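Putative transcriptional coactivator P15 (Enterobacteria phage t5, PDB 4BG7) probably binds DNA as a phage homologue of the eukaryotic coactivator PC4, and is implicated in recombination-dependent DNA replication. Local coordinates at residues A[17-31]-A[42-54]. Residues are numbered along the deposited sequence; the frame is centred on the assembly and turned at random.
Sequences SIILWEKEGEQVRLT and GIRYWLLDINDEW
The guanidinium of Arg29 lies flat on the Trp46 indole, their planes only 5° apart, with CZ 3.5 Å from the centroid of the six-membered ring in a cation-pi stack. With CG anti to the carbonyl carbon (chi1 -60°) and the chain extended to NE, Arg29 runs along the indole, its CD over the five-membered ring; Ile19 CG1 lies over the rim of the opposite guanidinium face. At the guanidinium edge, Gln27 OE1 accepts from both NE and NH2 of Arg29, which fixes the rotation of the cation over the indole. The Gln27 amide in turn stacks on Trp54, whose opposite face carries Leu48 CD2 over its centre; Gln27 CB presses on that ring at CZ3 (3.3 Å). A water at the indole edge, in plane, accepts from Trp46 NE1 (3.0 Å), donates to Thr31 OG1 and also bonds Ser17 OG.

Beneath these side chains, strands 26-35 and 38-48 form the central hairpin of the four-stranded antiparallel sheet of this PC4-like protein, laced by backbone bonds such as Gln27 N to Trp46 O (2.8 Å). On the face of Val28 and Leu30, Ile43 is the bump: its CG2 is wedged tightly against Val28 CG1 (3.3 Å), and its CD1 drops between Leu20 CD1 (3.6 Å) and Leu30. Ala76 of the second subunit packs on Leu20 and Leu30. At the turn, Leu48 CD1 presses tightly on Gly25 CA (3.5 Å).

The chemistry thus differs across the sheet: aliphatic packing around Ile43 continues into the subunit interface, whereas on the other face an amide holds a cation that the electron-rich indole probably stabilises.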
ATOM      1  N   SER A  17       7.929  -4.319  -9.334  1.00 26.46           N
ATOM      2  CA  SER A  17       8.493  -4.157  -8.001  1.00 27.67           C
ATOM      3  C   SER A  17       9.152  -2.796  -7.930  1.00 29.12           C
ATOM      4  O   SER A  17      10.073  -2.569  -8.732  1.00 31.86           O
ATOM      5  CB  SER A  17       9.533  -5.237  -7.752  1.00 24.27           C
ATOM      6  OG  SER A  17      10.071  -5.146  -6.453  1.00 31.70           O
ATOM      7  N   ILE A  18       8.699  -1.929  -7.012  1.00 29.75           N
ATOM      8  CA  ILE A  18       9.266  -0.556  -6.811  1.00 30.98           C
ATOM      9  C   ILE A  18       9.693  -0.296  -5.384  1.00 26.60           C
ATOM     10  O   ILE A  18       8.910  -0.449  -4.417  1.00 29.09           O
ATOM     11  CB  ILE A  18       8.287   0.583  -7.306  1.00 32.54           C
ATOM     12  CG1 ILE A  18       7.917   0.343  -8.739  1.00 34.44           C
ATOM     13  CG2 ILE A  18       8.954   1.976  -7.199  1.00 31.42           C
ATOM     14  CD1 ILE A  18       6.863   1.262  -9.272  1.00 47.50           C
ATOM     15  N   ILE A  19      10.965   0.069  -5.200  1.00 25.86           N
ATOM     16  CA  ILE A  19      11.432   0.368  -3.892  1.00 27.86           C
ATOM     17  C   ILE A  19      10.678   1.540  -3.260  1.00 28.77           C
ATOM     18  O   ILE A  19      10.472   2.539  -3.897  1.00 37.09           O
ATOM     19  CB  ILE A  19      12.966   0.640  -3.844  1.00 29.51           C
ATOM     20  CG1 ILE A  19      13.767  -0.583  -4.344  1.00 34.97           C
ATOM     21  CG2 ILE A  19      13.335   0.919  -2.401  1.00 27.40           C
ATOM     22  CD1 ILE A  19      15.113  -0.317  -5.045  1.00 31.65           C
ATOM     23  N   LEU A  20      10.277   1.393  -2.019  1.00 32.01           N
ATOM     24  CA  LEU A  20       9.719   2.460  -1.227  1.00 33.71           C
ATOM     25  C   LEU A  20      10.828   2.992  -0.297  1.00 40.84           C
ATOM     26  O   LEU A  20      11.220   4.129  -0.457  1.00 43.20           O
ATOM     27  CB  LEU A  20       8.501   1.985  -0.423  1.00 30.25           C
ATOM     28  CG  LEU A  20       7.247   1.542  -1.238  1.00 31.07           C
ATOM     29  CD1 LEU A  20       6.099   1.167  -0.339  1.00 27.49           C
ATOM     30  CD2 LEU A  20       6.761   2.524  -2.289  1.00 27.78           C
ATOM     31  N   TRP A  21      11.289   2.185   0.667  1.00 42.19           N
ATOM     32  CA  TRP A  21      12.337   2.576   1.633  1.00 42.43           C
ATOM     33  C   TRP A  21      12.953   1.367   2.352  1.00 45.83           C
ATOM     34  O   TRP A  21      12.538   0.218   2.118  1.00 43.41           O
ATOM     35  CB  TRP A  21      11.763   3.539   2.654  1.00 36.90           C
ATOM     36  CG  TRP A  21      10.421   3.106   3.168  1.00 37.91           C
ATOM     37  CD1 TRP A  21      10.131   2.062   4.038  1.00 39.53           C
ATOM     38  CD2 TRP A  21       9.133   3.669   2.806  1.00 33.31           C
ATOM     39  NE1 TRP A  21       8.756   1.965   4.263  1.00 42.04           N
ATOM     40  CE2 TRP A  21       8.118   2.928   3.565  1.00 35.28           C
ATOM     41  CE3 TRP A  21       8.733   4.713   2.004  1.00 36.92           C
ATOM     42  CZ2 TRP A  21       6.769   3.209   3.445  1.00 33.66           C
ATOM     43  CZ3 TRP A  21       7.373   4.996   1.922  1.00 35.76           C
ATOM     44  CH2 TRP A  21       6.424   4.261   2.629  1.00 31.92           C
ATOM     45  N   GLU A  22      13.941   1.607   3.215  1.00 41.97           N
ATOM     46  CA  GLU A  22      14.633   0.535   3.978  1.00 45.54           C
ATOM     47  C   GLU A  22      14.738   0.820   5.451  1.00 46.99           C
ATOM     48  O   GLU A  22      14.776   1.982   5.834  1.00 47.14           O
ATOM     49  CB  GLU A  22      16.083   0.396   3.523  1.00 47.20           C
ATOM     50  CG  GLU A  22      16.311   0.255   2.043  1.00 51.15           C
ATOM     51  CD  GLU A  22      16.350   1.571   1.347  1.00 57.58           C
ATOM     52  OE1 GLU A  22      17.095   2.450   1.844  1.00 62.59           O
ATOM     53  OE2 GLU A  22      15.621   1.715   0.338  1.00 54.47           O
ATOM     54  N   LYS A  23      14.916  -0.241   6.242  1.00 47.50           N
ATOM     55  CA  LYS A  23      15.098  -0.200   7.709  1.00 51.92           C
ATOM     56  C   LYS A  23      16.180  -1.241   8.059  1.00 53.93           C
ATOM     57  O   LYS A  23      15.943  -2.458   7.975  1.00 44.43           O
ATOM     58  CB  LYS A  23      13.758  -0.464   8.445  1.00 55.28           C
ATOM     59  CG  LYS A  23      13.815  -1.104   9.855  1.00 62.70           C
ATOM     60  CD  LYS A  23      14.527  -0.269  10.927  1.00 64.65           C
ATOM     61  CE  LYS A  23      14.662  -0.995  12.291  1.00 66.29           C
ATOM     62  NZ  LYS A  23      15.690  -2.098  12.423  1.00 58.38           N
ATOM     63  N   GLU A  24      17.377  -0.752   8.393  1.00 51.86           N
ATOM     64  CA  GLU A  24      18.551  -1.620   8.646  1.00 56.06           C
ATOM     65  C   GLU A  24      18.531  -2.834   7.727  1.00 57.47           C
ATOM     66  O   GLU A  24      18.556  -3.980   8.200  1.00 60.51           O
ATOM     67  CB  GLU A  24      18.607  -2.141  10.099  1.00 52.91           C
ATOM     68  CG  GLU A  24      18.518  -1.087  11.196  1.00 50.79           C
ATOM     69  CD  GLU A  24      18.915  -1.665  12.547  1.00 49.36           C
ATOM     70  OE1 GLU A  24      18.033  -2.236  13.234  1.00 42.60           O
ATOM     71  OE2 GLU A  24      20.124  -1.554  12.887  1.00 53.89           O
ATOM     72  N   GLY A  25      18.453  -2.613   6.419  1.00 51.79           N
ATOM     73  CA  GLY A  25      18.669  -3.741   5.496  1.00 54.97           C
ATOM     74  C   GLY A  25      17.569  -4.791   5.396  1.00 53.13           C
ATOM     75  O   GLY A  25      17.804  -5.906   4.869  1.00 45.28           O
ATOM     76  N   GLU A  26      16.404  -4.459   5.963  1.00 48.50           N
ATOM     77  CA  GLU A  26      15.118  -4.905   5.461  1.00 47.72           C
ATOM     78  C   GLU A  26      14.572  -3.790   4.515  1.00 42.13           C
ATOM     79  O   GLU A  26      14.448  -2.632   4.895  1.00 49.97           O
ATOM     80  CB  GLU A  26      14.181  -5.179   6.624  1.00 46.89           C
ATOM     81  CG  GLU A  26      12.745  -5.354   6.201  1.00 52.64           C
ATOM     82  CD  GLU A  26      11.975  -6.202   7.165  1.00 61.44           C
ATOM     83  OE1 GLU A  26      12.243  -7.421   7.197  1.00 72.02           O
ATOM     84  OE2 GLU A  26      11.110  -5.661   7.884  1.00 65.05           O
ATOM     85  N   GLN A  27      14.300  -4.129   3.277  1.00 39.12           N
ATOM     86  CA  GLN A  27      13.840  -3.168   2.269  1.00 36.41           C
ATOM     87  C   GLN A  27      12.372  -3.413   1.817  1.00 42.74           C
ATOM     88  O   GLN A  27      11.980  -4.561   1.575  1.00 39.23           O
ATOM     89  CB  GLN A  27      14.716  -3.283   1.079  1.00 32.59           C
ATOM     90  CG  GLN A  27      14.178  -2.689  -0.188  1.00 36.82           C
ATOM     91  CD  GLN A  27      15.204  -2.635  -1.311  1.00 35.34           C
ATOM     92  OE1 GLN A  27      15.296  -3.510  -2.144  1.00 45.04           O
ATOM     93  NE2 GLN A  27      15.976  -1.552  -1.339  1.00 49.96           N
ATOM     94  N   VAL A  28      11.588  -2.340   1.641  1.00 38.08           N
ATOM     95  CA  VAL A  28      10.143  -2.458   1.411  1.00 37.56           C
ATOM     96  C   VAL A  28       9.843  -2.182  -0.062  1.00 31.13           C
ATOM     97  O   VAL A  28      10.072  -1.086  -0.523  1.00 34.72           O
ATOM     98  CB  VAL A  28       9.374  -1.433   2.299  1.00 36.12           C
ATOM     99  CG1 VAL A  28       7.894  -1.665   2.220  1.00 37.96           C
ATOM    100  CG2 VAL A  28       9.825  -1.513   3.746  1.00 35.88           C
ATOM    101  N   ARG A  29       9.363  -3.182  -0.824  1.00 30.88           N
ATOM    102  CA  ARG A  29       9.012  -2.960  -2.248  1.00 26.52           C
ATOM    103  C   ARG A  29       7.542  -3.126  -2.551  1.00 27.22           C
ATOM    104  O   ARG A  29       6.940  -4.147  -2.235  1.00 25.25           O
ATOM    105  CB  ARG A  29       9.776  -3.858  -3.224  1.00 29.70           C
ATOM    106  CG  ARG A  29      11.267  -3.661  -3.129  1.00 33.19           C
ATOM    107  CD  ARG A  29      11.954  -4.127  -4.375  1.00 35.23           C
ATOM    108  NE  ARG A  29      13.354  -4.204  -4.035  1.00 37.21           N
ATOM    109  CZ  ARG A  29      14.340  -4.464  -4.889  1.00 48.34           C
ATOM    110  NH1 ARG A  29      14.076  -4.669  -6.180  1.00 45.18           N
ATOM    111  NH2 ARG A  29      15.600  -4.524  -4.412  1.00 43.94           N
ATOM    112  N   LEU A  30       6.953  -2.092  -3.137  1.00 25.77           N
ATOM    113  CA  LEU A  30       5.594  -2.137  -3.656  1.00 25.96           C
ATOM    114  C   LEU A  30       5.578  -3.052  -4.842  1.00 24.81           C
ATOM    115  O   LEU A  30       6.284  -2.823  -5.863  1.00 26.96           O
ATOM    116  CB  LEU A  30       5.084  -0.763  -4.127  1.00 25.51           C
ATOM    117  CG  LEU A  30       3.590  -0.676  -4.476  1.00 25.07           C
ATOM    118  CD1 LEU A  30       2.812  -1.005  -3.226  1.00 23.88           C
ATOM    119  CD2 LEU A  30       3.323   0.779  -4.951  1.00 23.50           C
ATOM    120  N   THR A  31       4.721  -4.059  -4.742  1.00 24.11           N
ATOM    121  CA  THR A  31       4.822  -5.207  -5.631  1.00 23.26           C
ATOM    122  C   THR A  31       3.476  -5.574  -6.257  1.00 22.40           C
ATOM    123  O   THR A  31       2.453  -5.555  -5.584  1.00 21.58           O
ATOM    124  CB  THR A  31       5.366  -6.426  -4.867  1.00 23.57           C
ATOM    125  OG1 THR A  31       6.637  -6.081  -4.359  1.00 23.87           O
ATOM    126  CG2 THR A  31       5.416  -7.659  -5.802  1.00 20.97           C
ATOM    127  N   GLY A  42       0.926  -5.454  -3.088  1.00 22.11           N
ATOM    128  CA  GLY A  42       1.334  -5.472  -1.688  1.00 20.79           C
ATOM    129  C   GLY A  42       2.778  -5.077  -1.457  1.00 20.76           C
ATOM    130  O   GLY A  42       3.396  -4.415  -2.296  1.00 19.83           O
ATOM    131  N   ILE A  43       3.326  -5.504  -0.326  1.00 19.88           N
ATOM    132  CA  ILE A  43       4.715  -5.194  -0.027  1.00 20.68           C
ATOM    133  C   ILE A  43       5.494  -6.498   0.115  1.00 21.58           C
ATOM    134  O   ILE A  43       5.109  -7.315   0.912  1.00 21.76           O
ATOM    135  CB  ILE A  43       4.781  -4.435   1.292  1.00 22.22           C
ATOM    136  CG1 ILE A  43       4.231  -3.025   1.131  1.00 21.42           C
ATOM    137  CG2 ILE A  43       6.198  -4.434   1.859  1.00 27.53           C
ATOM    138  CD1 ILE A  43       4.670  -2.120  -0.001  1.00 19.72           C
ATOM    139  N   ARG A  44       6.515  -6.710  -0.714  1.00 20.03           N
ATOM    140  CA  ARG A  44       7.404  -7.873  -0.556  1.00 22.17           C
ATOM    141  C   ARG A  44       8.682  -7.382   0.065  1.00 24.60           C
ATOM    142  O   ARG A  44       9.217  -6.345  -0.359  1.00 28.33           O
ATOM    143  CB  ARG A  44       7.738  -8.503  -1.917  1.00 20.08           C
ATOM    144  CG  ARG A  44       8.586  -9.752  -1.766  1.00 18.99           C
ATOM    145  CD  ARG A  44       9.203 -10.193  -3.054  1.00 21.17           C
ATOM    146  NE  ARG A  44       8.283 -10.890  -3.987  1.00 22.10           N
ATOM    147  CZ  ARG A  44       8.042 -12.192  -4.015  1.00 23.08           C
ATOM    148  NH1 ARG A  44       8.547 -12.991  -3.100  1.00 23.03           N
ATOM    149  NH2 ARG A  44       7.239 -12.676  -4.973  1.00 27.69           N
ATOM    150  N   TYR A  45       9.191  -8.100   1.060  1.00 26.87           N
ATOM    151  CA  TYR A  45      10.478  -7.692   1.697  1.00 27.40           C
ATOM    152  C   TYR A  45      11.721  -8.262   0.990  1.00 27.25           C
ATOM    153  O   TYR A  45      11.797  -9.471   0.765  1.00 27.17           O
ATOM    154  CB  TYR A  45      10.513  -8.072   3.159  1.00 29.05           C
ATOM    155  CG  TYR A  45       9.528  -7.251   3.961  1.00 34.10           C
ATOM    156  CD1 TYR A  45       9.807  -5.920   4.271  1.00 39.80           C
ATOM    157  CD2 TYR A  45       8.277  -7.751   4.317  1.00 35.28           C
ATOM    158  CE1 TYR A  45       8.896  -5.148   4.995  1.00 41.55           C
ATOM    159  CE2 TYR A  45       7.355  -6.967   5.019  1.00 34.38           C
ATOM    160  CZ  TYR A  45       7.674  -5.662   5.331  1.00 39.37           C
ATOM    161  OH  TYR A  45       6.791  -4.860   6.021  1.00 43.73           O
ATOM    162  N   TRP A  46      12.657  -7.386   0.637  1.00 26.43           N
ATOM    163  CA  TRP A  46      14.015  -7.785   0.249  1.00 26.18           C
ATOM    164  C   TRP A  46      14.991  -7.620   1.392  1.00 29.42           C
ATOM    165  O   TRP A  46      14.878  -6.660   2.155  1.00 31.70           O
ATOM    166  CB  TRP A  46      14.417  -7.033  -0.944  1.00 30.14           C
ATOM    167  CG  TRP A  46      13.528  -7.305  -2.133  1.00 26.50           C
ATOM    168  CD1 TRP A  46      12.150  -7.232  -2.157  1.00 26.89           C
ATOM    169  CD2 TRP A  46      13.903  -7.569  -3.492  1.00 29.68           C
ATOM    170  NE1 TRP A  46      11.673  -7.475  -3.378  1.00 26.60           N
ATOM    171  CE2 TRP A  46      12.660  -7.725  -4.229  1.00 29.57           C
ATOM    172  CE3 TRP A  46      15.104  -7.777  -4.152  1.00 33.29           C
ATOM    173  CZ2 TRP A  46      12.632  -8.010  -5.589  1.00 29.81           C
ATOM    174  CZ3 TRP A  46      15.078  -8.067  -5.506  1.00 34.20           C
ATOM    175  CH2 TRP A  46      13.878  -8.162  -6.221  1.00 36.27           C
ATOM    176  N   LEU A  47      15.935  -8.562   1.575  1.00 24.11           N
ATOM    177  CA  LEU A  47      16.853  -8.492   2.682  1.00 28.21           C
ATOM    178  C   LEU A  47      18.274  -8.474   2.197  1.00 26.75           C
ATOM    179  O   LEU A  47      18.607  -9.106   1.219  1.00 26.19           O
ATOM    180  CB  LEU A  47      16.709  -9.729   3.620  1.00 30.70           C
ATOM    181  CG  LEU A  47      15.871  -9.537   4.882  1.00 34.60           C
ATOM    182  CD1 LEU A  47      14.560  -8.820   4.518  1.00 37.75           C
ATOM    183  CD2 LEU A  47      15.584 -10.866   5.546  1.00 33.65           C
ATOM    184  N   LEU A  48      19.130  -7.793   2.952  1.00 25.27           N
ATOM    185  CA  LEU A  48      20.550  -7.725   2.642  1.00 25.99           C
ATOM    186  C   LEU A  48      21.217  -9.003   3.040  1.00 23.25           C
ATOM    187  O   LEU A  48      20.885  -9.524   4.079  1.00 25.55           O
ATOM    188  CB  LEU A  48      21.221  -6.579   3.403  1.00 27.91           C
ATOM    189  CG  LEU A  48      21.088  -5.149   2.860  1.00 29.41           C
ATOM    190  CD1 LEU A  48      21.731  -4.161   3.862  1.00 27.95           C
ATOM    191  CD2 LEU A  48      21.707  -5.074   1.468  1.00 25.97           C
ATOM    192  N   ASP A  49      22.179  -9.458   2.240  1.00 23.11           N
ATOM    193  CA  ASP A  49      23.159 -10.407   2.670  1.00 24.53           C
ATOM    194  C   ASP A  49      24.383  -9.733   3.217  1.00 25.22           C
ATOM    195  O   ASP A  49      24.443  -8.486   3.231  1.00 24.58           O
ATOM    196  CB  ASP A  49      23.459 -11.477   1.612  1.00 24.63           C
ATOM    197  CG  ASP A  49      24.531 -11.081   0.577  1.00 29.41           C
ATOM    198  OD1 ASP A  49      24.901  -9.878   0.444  1.00 27.75           O
ATOM    199  OD2 ASP A  49      24.982 -12.041  -0.104  1.00 31.76           O
ATOM    200  N   ILE A  50      25.378 -10.526   3.680  1.00 26.45           N
ATOM    201  CA  ILE A  50      26.607  -9.924   4.252  1.00 28.31           C
ATOM    202  C   ILE A  50      27.483  -9.231   3.212  1.00 34.21           C
ATOM    203  O   ILE A  50      28.372  -8.485   3.555  1.00 30.92           O
ATOM    204  CB  ILE A  50      27.450 -10.953   5.027  1.00 31.12           C
ATOM    205  CG1 ILE A  50      27.978 -12.059   4.092  1.00 32.96           C
ATOM    206  CG2 ILE A  50      26.641 -11.517   6.145  1.00 32.88           C
ATOM    207  CD1 ILE A  50      29.127 -12.822   4.746  1.00 40.11           C
ATOM    208  N   ASN A  51      27.234  -9.491   1.935  1.00 31.14           N
ATOM    209  CA  ASN A  51      27.960  -8.862   0.847  1.00 35.69           C
ATOM    210  C   ASN A  51      27.231  -7.645   0.375  1.00 35.69           C
ATOM    211  O   ASN A  51      27.601  -7.081  -0.623  1.00 37.26           O
ATOM    212  CB  ASN A  51      28.168  -9.872  -0.312  1.00 37.63           C
ATOM    213  CG  ASN A  51      28.758 -11.188   0.172  1.00 46.37           C
ATOM    214  OD1 ASN A  51      29.962 -11.275   0.441  1.00 49.31           O
ATOM    215  ND2 ASN A  51      27.906 -12.208   0.358  1.00 44.55           N
ATOM    216  N   ASP A  52      26.192  -7.250   1.101  1.00 30.06           N
ATOM    217  CA  ASP A  52      25.416  -6.055   0.827  1.00 35.01           C
ATOM    218  C   ASP A  52      24.651  -6.095  -0.522  1.00 36.08           C
ATOM    219  O   ASP A  52      24.538  -5.074  -1.186  1.00 31.84           O
ATOM    220  CB  ASP A  52      26.287  -4.778   0.922  1.00 36.49           C
ATOM    221  CG  ASP A  52      26.604  -4.382   2.360  1.00 34.56           C
ATOM    222  OD1 ASP A  52      25.720  -4.040   3.107  1.00 36.74           O
ATOM    223  OD2 ASP A  52      27.766  -4.366   2.716  1.00 40.03           O
ATOM    224  N   GLU A  53      24.194  -7.283  -0.925  1.00 30.76           N
ATOM    225  CA  GLU A  53      23.315  -7.469  -2.067  1.00 31.72           C
ATOM    226  C   GLU A  53      21.916  -7.771  -1.528  1.00 31.51           C
ATOM    227  O   GLU A  53      21.765  -8.383  -0.468  1.00 30.97           O
ATOM    228  CB  GLU A  53      23.827  -8.624  -2.941  1.00 33.76           C
ATOM    229  CG  GLU A  53      25.229  -8.366  -3.499  1.00 36.79           C
ATOM    230  CD  GLU A  53      25.766  -9.460  -4.386  1.00 42.96           C
ATOM    231  OE1 GLU A  53      25.178 -10.540  -4.469  1.00 45.90           O
ATOM    232  OE2 GLU A  53      26.815  -9.257  -5.017  1.00 46.09           O
ATOM    233  N   TRP A  54      20.899  -7.385  -2.291  1.00 31.34           N
ATOM    234  CA  TRP A  54      19.479  -7.540  -1.942  1.00 28.43           C
ATOM    235  C   TRP A  54      18.970  -8.844  -2.482  1.00 28.86           C
ATOM    236  O   TRP A  54      19.167  -9.183  -3.666  1.00 28.99           O
ATOM    237  CB  TRP A  54      18.660  -6.441  -2.580  1.00 32.37           C
ATOM    238  CG  TRP A  54      18.955  -5.114  -1.966  1.00 30.37           C
ATOM    239  CD1 TRP A  54      19.674  -4.059  -2.530  1.00 33.75           C
ATOM    240  CD2 TRP A  54      18.586  -4.672  -0.639  1.00 29.34           C
ATOM    241  NE1 TRP A  54      19.764  -3.031  -1.647  1.00 31.79           N
ATOM    242  CE2 TRP A  54      19.127  -3.325  -0.493  1.00 31.98           C
ATOM    243  CE3 TRP A  54      17.911  -5.235   0.419  1.00 31.49           C
ATOM    244  CZ2 TRP A  54      18.981  -2.617   0.654  1.00 27.75           C
ATOM    245  CZ3 TRP A  54      17.777  -4.512   1.583  1.00 32.65           C
ATOM    246  CH2 TRP A  54      18.294  -3.214   1.683  1.00 32.62           C
TER
HETATM  247  O   HOH W   1       9.207  -7.175  -5.139  1.00 22.54           O